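Local coordinates for protein endo-xylogalacturonan hydrolase A (Aspergillus tubingensis, PDB 4C2L) that hydrolyses the galacturonan backbone of xylogalacturonan, a xylose-substituted component of the hairy regions of pectin, as a secreted family 28 glycosidase, at residues A[146-152]-A[170-176]; A[70-75]-A[102-108]. All blocks are in the same frame, centred on the assembly; numbering follows the deposited sequence.

Contact 1. Residues A[146-152]-A[170-176]; sequences ISGLRQK and FSNLKMD. With SO4 (sulfate ion), chain G.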
ATOM      1  N   ILE A 146     -11.122  -6.033   8.099  1.00 14.56           N
ATOM      2  CA  ILE A 146      -9.885  -6.071   8.862  1.00 14.22           C
ATOM      3  C   ILE A 146      -9.832  -4.786   9.680  1.00 14.23           C
ATOM      4  O   ILE A 146      -9.774  -3.694   9.120  1.00 12.95           O
ATOM      5  CB  ILE A 146      -8.637  -6.160   7.950  1.00 14.87           C
ATOM      6  CG1 ILE A 146      -8.766  -7.332   6.959  1.00 15.95           C
ATOM      7  CG2 ILE A 146      -7.361  -6.322   8.777  1.00 14.70           C
ATOM      8  CD1 ILE A 146      -9.514  -6.959   5.694  1.00 17.30           C
ATOM      9  N   SER A 147      -9.820  -4.901  11.007  1.00 14.17           N
ATOM     10  CA  SER A 147      -9.997  -3.695  11.815  1.00 14.25           C
ATOM     11  C   SER A 147      -9.446  -3.755  13.226  1.00 14.00           C
ATOM     12  O   SER A 147      -9.349  -4.820  13.830  1.00 13.39           O
ATOM     13  CB  SER A 147     -11.484  -3.345  11.888  1.00 15.55           C
ATOM     14  OG  SER A 147     -12.203  -4.311  12.646  1.00 16.95           O
ATOM     15  N   GLY A 148      -9.080  -2.585  13.735  1.00 13.50           N
ATOM     16  CA  GLY A 148      -8.779  -2.396  15.134  1.00 14.29           C
ATOM     17  C   GLY A 148      -7.416  -2.829  15.597  1.00 15.68           C
ATOM     18  O   GLY A 148      -7.077  -2.653  16.767  1.00 16.63           O
ATOM     19  N   LEU A 149      -6.603  -3.367  14.701  1.00 15.47           N
ATOM     20  CA  LEU A 149      -5.375  -3.984  15.176  1.00 15.88           C
ATOM     21  C   LEU A 149      -4.139  -3.254  14.709  1.00 14.71           C
ATOM     22  O   LEU A 149      -4.222  -2.361  13.866  1.00 14.26           O
ATOM     23  CB  LEU A 149      -5.349  -5.464  14.798  1.00 17.79           C
ATOM     24  CG  LEU A 149      -5.627  -5.813  13.355  1.00 17.87           C
ATOM     25  CD1 LEU A 149      -4.327  -5.636  12.583  1.00 18.59           C
ATOM     26  CD2 LEU A 149      -6.129  -7.246  13.285  1.00 18.25           C
ATOM     27  N   ARG A 150      -3.007  -3.624  15.287  1.00 13.41           N
ATOM     28  CA  ARG A 150      -1.714  -3.107  14.893  1.00 12.81           C
ATOM     29  C   ARG A 150      -0.988  -4.178  14.082  1.00 12.82           C
ATOM     30  O   ARG A 150      -0.971  -5.353  14.468  1.00 12.82           O
ATOM     31  CB  ARG A 150      -0.899  -2.797  16.139  1.00 13.51           C
ATOM     32  CG  ARG A 150       0.525  -2.350  15.863  1.00 14.27           C
ATOM     33  CD  ARG A 150       1.259  -1.984  17.147  1.00 15.24           C
ATOM     34  NE  ARG A 150       2.642  -1.650  16.837  1.00 16.35           N
ATOM     35  CZ  ARG A 150       3.665  -1.792  17.679  1.00 17.10           C
ATOM     36  NH1 ARG A 150       3.466  -2.259  18.911  1.00 18.04           N
ATOM     37  NH2 ARG A 150       4.889  -1.458  17.281  1.00 18.45           N
ATOM     38  N   GLN A 151      -0.379  -3.748  12.977  1.00 11.83           N
ATOM     39  CA  GLN A 151       0.543  -4.593  12.232  1.00 11.55           C
ATOM     40  C   GLN A 151       1.923  -4.006  12.422  1.00 11.46           C
ATOM     41  O   GLN A 151       2.145  -2.823  12.133  1.00 11.36           O
ATOM     42  CB  GLN A 151       0.171  -4.622  10.746  1.00 11.93           C
ATOM     43  CG  GLN A 151      -1.162  -5.311  10.472  1.00 12.40           C
ATOM     44  CD  GLN A 151      -1.590  -5.142   9.023  1.00 13.07           C
ATOM     45  OE1 GLN A 151      -1.236  -4.160   8.380  1.00 13.66           O
ATOM     46  NE2 GLN A 151      -2.352  -6.086   8.509  1.00 13.78           N
ATOM     47  N   LYS A 152       2.851  -4.835  12.900  1.00 11.17           N
ATOM     48  CA  LYS A 152       4.180  -4.397  13.317  1.00 11.83           C
ATOM     49  C   LYS A 152       5.267  -5.109  12.508  1.00 11.43           C
ATOM     50  O   LYS A 152       5.248  -6.336  12.400  1.00 11.38           O
ATOM     51  CB  LYS A 152       4.357  -4.752  14.804  1.00 12.19           C
ATOM     52  CG  LYS A 152       5.735  -4.459  15.367  1.00 13.43           C
ATOM     53  CD  LYS A 152       5.778  -4.898  16.828  1.00 14.37           C
ATOM     54  CE  LYS A 152       7.196  -4.824  17.370  1.00 16.03           C
ATOM     55  NZ  LYS A 152       7.167  -5.182  18.822  1.00 16.19           N
ATOM     56  N   PHE A 170     -10.671  -2.123   5.359  1.00 13.18           N
ATOM     57  CA  PHE A 170      -9.615  -2.004   6.367  1.00 13.35           C
ATOM     58  C   PHE A 170      -9.969  -0.776   7.183  1.00 14.16           C
ATOM     59  O   PHE A 170     -10.090   0.313   6.626  1.00 13.75           O
ATOM     60  CB  PHE A 170      -8.249  -1.764   5.715  1.00 12.81           C
ATOM     61  CG  PHE A 170      -7.775  -2.887   4.826  1.00 13.01           C
ATOM     62  CD1 PHE A 170      -8.101  -2.899   3.471  1.00 12.82           C
ATOM     63  CD2 PHE A 170      -6.973  -3.904   5.327  1.00 13.05           C
ATOM     64  CE1 PHE A 170      -7.641  -3.915   2.628  1.00 13.16           C
ATOM     65  CE2 PHE A 170      -6.518  -4.937   4.498  1.00 13.14           C
ATOM     66  CZ  PHE A 170      -6.855  -4.938   3.143  1.00 13.18           C
ATOM     67  N   SER A 171     -10.141  -0.940   8.493  1.00 14.03           N
ATOM     68  CA  SER A 171     -10.540   0.199   9.336  1.00 14.57           C
ATOM     69  C   SER A 171      -9.765   0.266  10.642  1.00 14.45           C
ATOM     70  O   SER A 171      -9.522  -0.763  11.262  1.00 13.38           O
ATOM     71  CB  SER A 171     -12.045   0.085   9.653  1.00 16.31           C
ATOM     72  OG  SER A 171     -12.439   1.148  10.478  1.00 21.58           O
ATOM     73  N   ASN A 172      -9.408   1.477  11.081  1.00 13.70           N
ATOM     74  CA  ASN A 172      -8.811   1.656  12.403  1.00 14.44           C
ATOM     75  C   ASN A 172      -7.570   0.784  12.601  1.00 14.31           C
ATOM     76  O   ASN A 172      -7.470   0.037  13.579  1.00 14.24           O
ATOM     77  CB  ASN A 172      -9.850   1.343  13.492  1.00 15.43           C
ATOM     78  CG  ASN A 172     -10.951   2.376  13.543  1.00 17.43           C
ATOM     79  OD1 ASN A 172     -10.682   3.570  13.424  1.00 20.77           O
ATOM     80  ND2 ASN A 172     -12.182   1.930  13.708  1.00 17.52           N
ATOM     81  N   LEU A 173      -6.649   0.846  11.648  1.00 13.67           N
ATOM     82  CA  LEU A 173      -5.422   0.068  11.726  1.00 14.75           C
ATOM     83  C   LEU A 173      -4.237   0.963  12.057  1.00 15.21           C
ATOM     84  O   LEU A 173      -4.147   2.108  11.580  1.00 15.20           O
ATOM     85  CB  LEU A 173      -5.149  -0.668  10.402  1.00 14.11           C
ATOM     86  CG  LEU A 173      -6.171  -1.673   9.881  1.00 14.74           C
ATOM     87  CD1 LEU A 173      -5.634  -2.326   8.613  1.00 15.14           C
ATOM     88  CD2 LEU A 173      -6.468  -2.745  10.934  1.00 14.28           C
ATOM     89  N   LYS A 174      -3.339   0.440  12.888  1.00 15.25           N
ATOM     90  CA  LYS A 174      -2.071   1.099  13.168  1.00 15.90           C
ATOM     91  C   LYS A 174      -0.969   0.227  12.580  1.00 15.12           C
ATOM     92  O   LYS A 174      -0.843  -0.929  12.944  1.00 14.30           O
ATOM     93  CB  LYS A 174      -1.870   1.277  14.669  1.00 19.37           C
ATOM     94  CG  LYS A 174      -0.585   2.011  15.021  1.00 24.15           C
ATOM     95  CD  LYS A 174      -0.734   2.798  16.317  1.00 29.25           C
ATOM     96  CE  LYS A 174      -0.211   2.000  17.504  1.00 32.58           C
ATOM     97  NZ  LYS A 174       1.278   1.991  17.506  1.00 33.40           N
ATOM     98  N   MET A 175      -0.200   0.782  11.649  1.00 13.64           N
ATOM     99  CA  MET A 175       0.776  -0.020  10.921  1.00 13.75           C
ATOM    100  C   MET A 175       2.125   0.646  11.018  1.00 13.57           C
ATOM    101  O   MET A 175       2.272   1.825  10.706  1.00 13.81           O
ATOM    102  CB  MET A 175       0.341  -0.158   9.461  1.00 13.58           C
ATOM    103  CG  MET A 175      -0.995  -0.875   9.345  1.00 14.24           C
ATOM    104  SD  MET A 175      -1.883  -0.439   7.844  1.00 15.13           S
ATOM    105  CE  MET A 175      -0.626  -0.835   6.637  1.00 13.05           C
ATOM    106  N   ASP A 176       3.121  -0.096  11.494  1.00 13.36           N
ATOM    107  CA  ASP A 176       4.429   0.512  11.666  1.00 13.79           C
ATOM    108  C   ASP A 176       5.535  -0.468  11.387  1.00 13.19           C
ATOM    109  O   ASP A 176       5.476  -1.621  11.811  1.00 13.17           O
ATOM    110  CB  ASP A 176       4.576   1.106  13.086  1.00 15.50           C
ATOM    111  CG  ASP A 176       4.205   0.107  14.180  1.00 17.94           C
ATOM    112  OD1 ASP A 176       5.075  -0.661  14.611  1.00 21.32           O
ATOM    113  OD2 ASP A 176       3.050   0.096  14.640  1.00 21.34           O
TER
HETATM  114  S   SO4 G1409       7.109  -1.839  19.992  1.00 41.13           S
HETATM  115  O1  SO4 G1409       6.824  -0.740  19.040  1.00 40.51           O
HETATM  116  O2  SO4 G1409       6.014  -2.839  20.031  1.00 38.72           O
HETATM  117  O3  SO4 G1409       7.258  -1.270  21.346  1.00 43.52           O
HETATM  118  O4  SO4 G1409       8.371  -2.496  19.577  1.00 43.55           O
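Strands 150-152 and 173-176 run parallel, 10° apart, and before the corner at Asn-172, Ile-146 pairs with Phe-170 and Ser-147 with Ser-171. Gly-148 N reaches Ser-171 O at 3.1 Å, with a weak second bond to Asn-172 O. At the far end Arg-150 takes Asp-176 side-on: NE to OD2 at 2.8 Å and NH2 to OD1 at 2.8 Å. The guanidinium and carboxylate planes are 35° apart. The arginine chain is extended (CG anti to the backbone N, chi1 175°), carrying its head past Lys-174 to the carboxylate. Two bonds to Asp-176 fix the head; NH1 and NH2 hold a sulfate, probably from the crystallisation liquor. Lys-152 NZ binds the same sulfate at O2 (2.9 Å) and O4. The parallel pairing of equivalent strands in successive coils is the hallmark of the right-handed parallel beta-helix of family 28. Residues 170-176 lie in its first PbH1 repeat. On the face opposite Ser-147 and Ser-171, Ile-146 CD1 sits over the Phe-170 ring, 4.1 Å from its centroid, and Phe-191 meets that ring edge-to-face. Past the corner, Leu-173 CD2 packs 4.0 Å from Leu-149 CD1. Gln-151 OE1 lies 3.4 Å from Met-175 CG, while its NE2 bonds Asn-159.

Contact 2. Residues A[70-75]-A[102-108]; sequences CDIQVE and LKLRSLT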
ATOM      1  N   CYS A  70     -16.740 -16.140   9.302  1.00 20.46           N
ATOM      2  CA  CYS A  70     -16.136 -16.343  10.608  1.00 19.95           C
ATOM      3  C   CYS A  70     -15.702 -15.008  11.183  1.00 18.79           C
ATOM      4  O   CYS A  70     -15.561 -14.012  10.461  1.00 18.12           O
ATOM      5  CB  CYS A  70     -14.942 -17.301  10.523  1.00 23.29           C
ATOM      6  SG  CYS A  70     -13.434 -16.527   9.919  1.00 28.29           S
ATOM      7  N   ASP A  71     -15.494 -15.001  12.490  1.00 17.43           N
ATOM      8  CA  ASP A  71     -15.031 -13.819  13.202  1.00 17.25           C
ATOM      9  C   ASP A  71     -13.769 -14.207  13.975  1.00 16.62           C
ATOM     10  O   ASP A  71     -13.814 -15.053  14.871  1.00 16.63           O
ATOM     11  CB  ASP A  71     -16.157 -13.330  14.127  1.00 18.72           C
ATOM     12  CG  ASP A  71     -15.788 -12.093  14.944  1.00 20.54           C
ATOM     13  OD1 ASP A  71     -14.820 -11.359  14.621  1.00 20.64           O
ATOM     14  OD2 ASP A  71     -16.517 -11.842  15.931  1.00 22.05           O
ATOM     15  N   ILE A  72     -12.637 -13.620  13.594  1.00 14.82           N
ATOM     16  CA  ILE A  72     -11.356 -13.893  14.239  1.00 14.73           C
ATOM     17  C   ILE A  72     -10.970 -12.688  15.099  1.00 14.70           C
ATOM     18  O   ILE A  72     -10.589 -11.632  14.583  1.00 14.56           O
ATOM     19  CB  ILE A  72     -10.251 -14.182  13.194  1.00 15.02           C
ATOM     20  CG1 ILE A  72     -10.705 -15.296  12.243  1.00 15.48           C
ATOM     21  CG2 ILE A  72      -8.939 -14.536  13.871  1.00 15.17           C
ATOM     22  CD1 ILE A  72      -9.769 -15.546  11.065  1.00 16.28           C
ATOM     23  N   GLN A  73     -11.080 -12.855  16.408  1.00 13.94           N
ATOM     24  CA  GLN A  73     -10.831 -11.754  17.349  1.00 14.58           C
ATOM     25  C   GLN A  73      -9.422 -11.850  17.901  1.00 14.87           C
ATOM     26  O   GLN A  73      -9.093 -12.725  18.713  1.00 14.49           O
ATOM     27  CB  GLN A  73     -11.889 -11.738  18.461  1.00 15.16           C
ATOM     28  CG  GLN A  73     -13.299 -11.730  17.886  1.00 16.30           C
ATOM     29  CD  GLN A  73     -14.393 -11.763  18.941  1.00 16.55           C
ATOM     30  OE1 GLN A  73     -14.117 -11.831  20.153  1.00 17.13           O
ATOM     31  NE2 GLN A  73     -15.642 -11.738  18.482  1.00 16.48           N
ATOM     32  N   VAL A  74      -8.571 -10.948  17.435  1.00 14.62           N
ATOM     33  CA  VAL A  74      -7.175 -10.942  17.847  1.00 14.63           C
ATOM     34  C   VAL A  74      -7.030  -9.896  18.940  1.00 14.92           C
ATOM     35  O   VAL A  74      -7.064  -8.691  18.652  1.00 14.19           O
ATOM     36  CB  VAL A  74      -6.249 -10.615  16.656  1.00 14.86           C
ATOM     37  CG1 VAL A  74      -4.780 -10.715  17.064  1.00 14.78           C
ATOM     38  CG2 VAL A  74      -6.568 -11.523  15.459  1.00 15.09           C
ATOM     39  N   GLU A  75      -6.907 -10.338  20.195  1.00 14.61           N
ATOM     40  CA  GLU A  75      -6.693  -9.387  21.300  1.00 15.05           C
ATOM     41  C   GLU A  75      -5.292  -9.489  21.881  1.00 14.96           C
ATOM     42  O   GLU A  75      -4.855  -8.616  22.630  1.00 16.54           O
ATOM     43  CB  GLU A  75      -7.753  -9.562  22.403  1.00 15.03           C
ATOM     44  CG  GLU A  75      -9.171  -9.738  21.877  1.00 15.43           C
ATOM     45  CD  GLU A  75      -9.660  -8.556  21.045  1.00 15.15           C
ATOM     46  OE1 GLU A  75      -9.049  -7.475  21.107  1.00 16.61           O
ATOM     47  OE2 GLU A  75     -10.659  -8.712  20.335  1.00 16.28           O
ATOM     48  N   LEU A 102     -15.300 -12.680   6.272  1.00 17.16           N
ATOM     49  CA  LEU A 102     -14.295 -12.777   7.299  1.00 17.44           C
ATOM     50  C   LEU A 102     -14.265 -11.470   8.059  1.00 17.11           C
ATOM     51  O   LEU A 102     -14.374 -10.398   7.466  1.00 16.75           O
ATOM     52  CB  LEU A 102     -12.916 -13.056   6.685  1.00 18.45           C
ATOM     53  CG  LEU A 102     -11.733 -12.656   7.578  1.00 20.40           C
ATOM     54  CD1 LEU A 102     -11.445 -13.750   8.591  1.00 22.84           C
ATOM     55  CD2 LEU A 102     -10.481 -12.297   6.797  1.00 23.18           C
ATOM     56  N   LYS A 103     -14.127 -11.573   9.370  1.00 16.52           N
ATOM     57  CA  LYS A 103     -13.752 -10.422  10.183  1.00 17.43           C
ATOM     58  C   LYS A 103     -12.457 -10.795  10.887  1.00 16.63           C
ATOM     59  O   LYS A 103     -12.404 -11.787  11.617  1.00 17.04           O
ATOM     60  CB  LYS A 103     -14.835 -10.083  11.207  1.00 19.97           C
ATOM     61  CG  LYS A 103     -16.227  -9.935  10.606  1.00 23.35           C
ATOM     62  CD  LYS A 103     -17.259  -9.668  11.699  1.00 27.55           C
ATOM     63  CE  LYS A 103     -18.683  -9.875  11.194  1.00 31.42           C
ATOM     64  NZ  LYS A 103     -19.028 -11.326  11.181  1.00 36.11           N
ATOM     65  N   LEU A 104     -11.412 -10.025  10.639  1.00 14.34           N
ATOM     66  CA  LEU A 104     -10.146 -10.212  11.325  1.00 14.47           C
ATOM     67  C   LEU A 104      -9.948  -8.934  12.090  1.00 14.71           C
ATOM     68  O   LEU A 104      -9.644  -7.883  11.505  1.00 14.44           O
ATOM     69  CB  LEU A 104      -8.998 -10.440  10.328  1.00 14.51           C
ATOM     70  CG  LEU A 104      -7.568 -10.568  10.881  1.00 15.25           C
ATOM     71  CD1 LEU A 104      -7.408 -11.810  11.744  1.00 14.94           C
ATOM     72  CD2 LEU A 104      -6.546 -10.617   9.751  1.00 15.24           C
ATOM     73  N   ARG A 105     -10.152  -9.000  13.394  1.00 13.80           N
ATOM     74  CA  ARG A 105     -10.294  -7.737  14.124  1.00 13.90           C
ATOM     75  C   ARG A 105      -9.844  -7.810  15.553  1.00 14.24           C
ATOM     76  O   ARG A 105      -9.862  -8.873  16.155  1.00 14.09           O
ATOM     77  CB  ARG A 105     -11.743  -7.281  14.048  1.00 14.19           C
ATOM     78  CG  ARG A 105     -12.754  -8.283  14.586  1.00 14.96           C
ATOM     79  CD  ARG A 105     -14.152  -7.706  14.394  1.00 16.33           C
ATOM     80  NE  ARG A 105     -15.171  -8.576  14.946  1.00 16.69           N
ATOM     81  CZ  ARG A 105     -16.407  -8.173  15.225  1.00 17.33           C
ATOM     82  NH1 ARG A 105     -16.749  -6.901  15.020  1.00 17.22           N
ATOM     83  NH2 ARG A 105     -17.280  -9.034  15.714  1.00 18.98           N
ATOM     84  N   SER A 106      -9.422  -6.675  16.094  1.00 14.08           N
ATOM     85  CA  SER A 106      -9.217  -6.572  17.524  1.00 14.37           C
ATOM     86  C   SER A 106     -10.360  -5.738  18.068  1.00 14.65           C
ATOM     87  O   SER A 106     -10.545  -4.596  17.646  1.00 15.77           O
ATOM     88  CB  SER A 106      -7.876  -5.920  17.870  1.00 13.96           C
ATOM     89  OG  SER A 106      -7.774  -5.779  19.286  1.00 13.94           O
ATOM     90  N   LEU A 107     -11.162  -6.328  18.945  1.00 14.91           N
ATOM     91  CA  LEU A 107     -12.296  -5.602  19.527  1.00 15.49           C
ATOM     92  C   LEU A 107     -11.874  -4.786  20.748  1.00 15.75           C
ATOM     93  O   LEU A 107     -12.557  -3.835  21.127  1.00 16.51           O
ATOM     94  CB  LEU A 107     -13.468  -6.547  19.833  1.00 15.76           C
ATOM     95  CG  LEU A 107     -14.236  -7.099  18.622  1.00 17.20           C
ATOM     96  CD1 LEU A 107     -15.323  -8.083  19.053  1.00 17.43           C
ATOM     97  CD2 LEU A 107     -14.833  -5.961  17.784  1.00 18.81           C
ATOM     98  N   THR A 108     -10.743  -5.135  21.352  1.00 16.17           N
ATOM     99  CA  THR A 108     -10.215  -4.340  22.467  1.00 16.02           C
ATOM    100  C   THR A 108      -9.285  -3.245  21.990  1.00 16.61           C
ATOM    101  O   THR A 108      -9.064  -2.248  22.695  1.00 17.01           O
ATOM    102  CB  THR A 108      -9.442  -5.193  23.495  1.00 16.43           C
ATOM    103  OG1 THR A 108      -8.261  -5.725  22.874  1.00 16.34           O
ATOM    104  CG2 THR A 108     -10.313  -6.326  24.036  1.00 16.60           C
TER
HETATM  105  O   HOH W   1     -17.924 -12.955   9.244  1.00 27.43           O
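Neighbouring coils near the N-terminal end of the beta-helix meet here, through parallel strands 70-74 and 102-105. Their backbones are joined by four hydrogen bonds, from Lys-103 N to Cys-70 O through to Val-74 N to Arg-105 O. On one face Arg-105 grips Asp-71 side-on, NE to OD1 at 2.8 Å and NH2 to OD2 at 2.9 Å. The NH2 bond is nearly straight, at 172°, but meets OD2 from above the carboxylate plane. Gln-73 NE2 reaches Asp-71 OD2 from the opposite face of the carboxylate plane at 2.7 Å. Lys-103 CD and Leu-107 CD2 cover the two faces of the guanidinium. Inside the coil, Ile-72 CD1 presses on Leu-102 CD1, a tight 3.5 Å. Leu-104 CD1 touches Ile-72 CG2 and Val-74 CG2. Cys-70, disulfide-bonded to Cys-67, packs its SG on Leu-102. Just past strand 70-74 the Glu-75 side chain is bent (chi2 -60°), bringing its carboxylate to residues 106-108. Glu-75 OE1 accepts from Ser-106 OG at 2.8 Å, Thr-108 OG1 at 2.6 Å and Thr-108 N, while Glu-75 OE2 takes Leu-107 N at 2.8 Å. Four bonds hold the carboxylate there. Inward stacks of aliphatic side chains are typical of the parallel beta-helix.

Overall arrangement
Contact 2 comes first along the chain and closes before contact 1 opens. Their centres are 11 Å apart, and both lie on the same side of the chain's centre. Strand 142-152, which carries 146-152, pairs with strand 102-105 of contact 2 on one side and with strand 168-176 on the other. The contacts meet directly: Ser-147 O lies 2.9 Å from Ser-106 N and Ser-147 N lies 3.0 Å from Leu-104 O, both probable hydrogen bonds. Strands 70-74, 102-105, 142-152 and 168-176 are thus neighbours in that order, and the contacts join four consecutive coils of the solenoid. Contact 2 lies away from the annotated sites. The Met-175 side chain is about 11 Å from that of Asp-210, the probable proton donor.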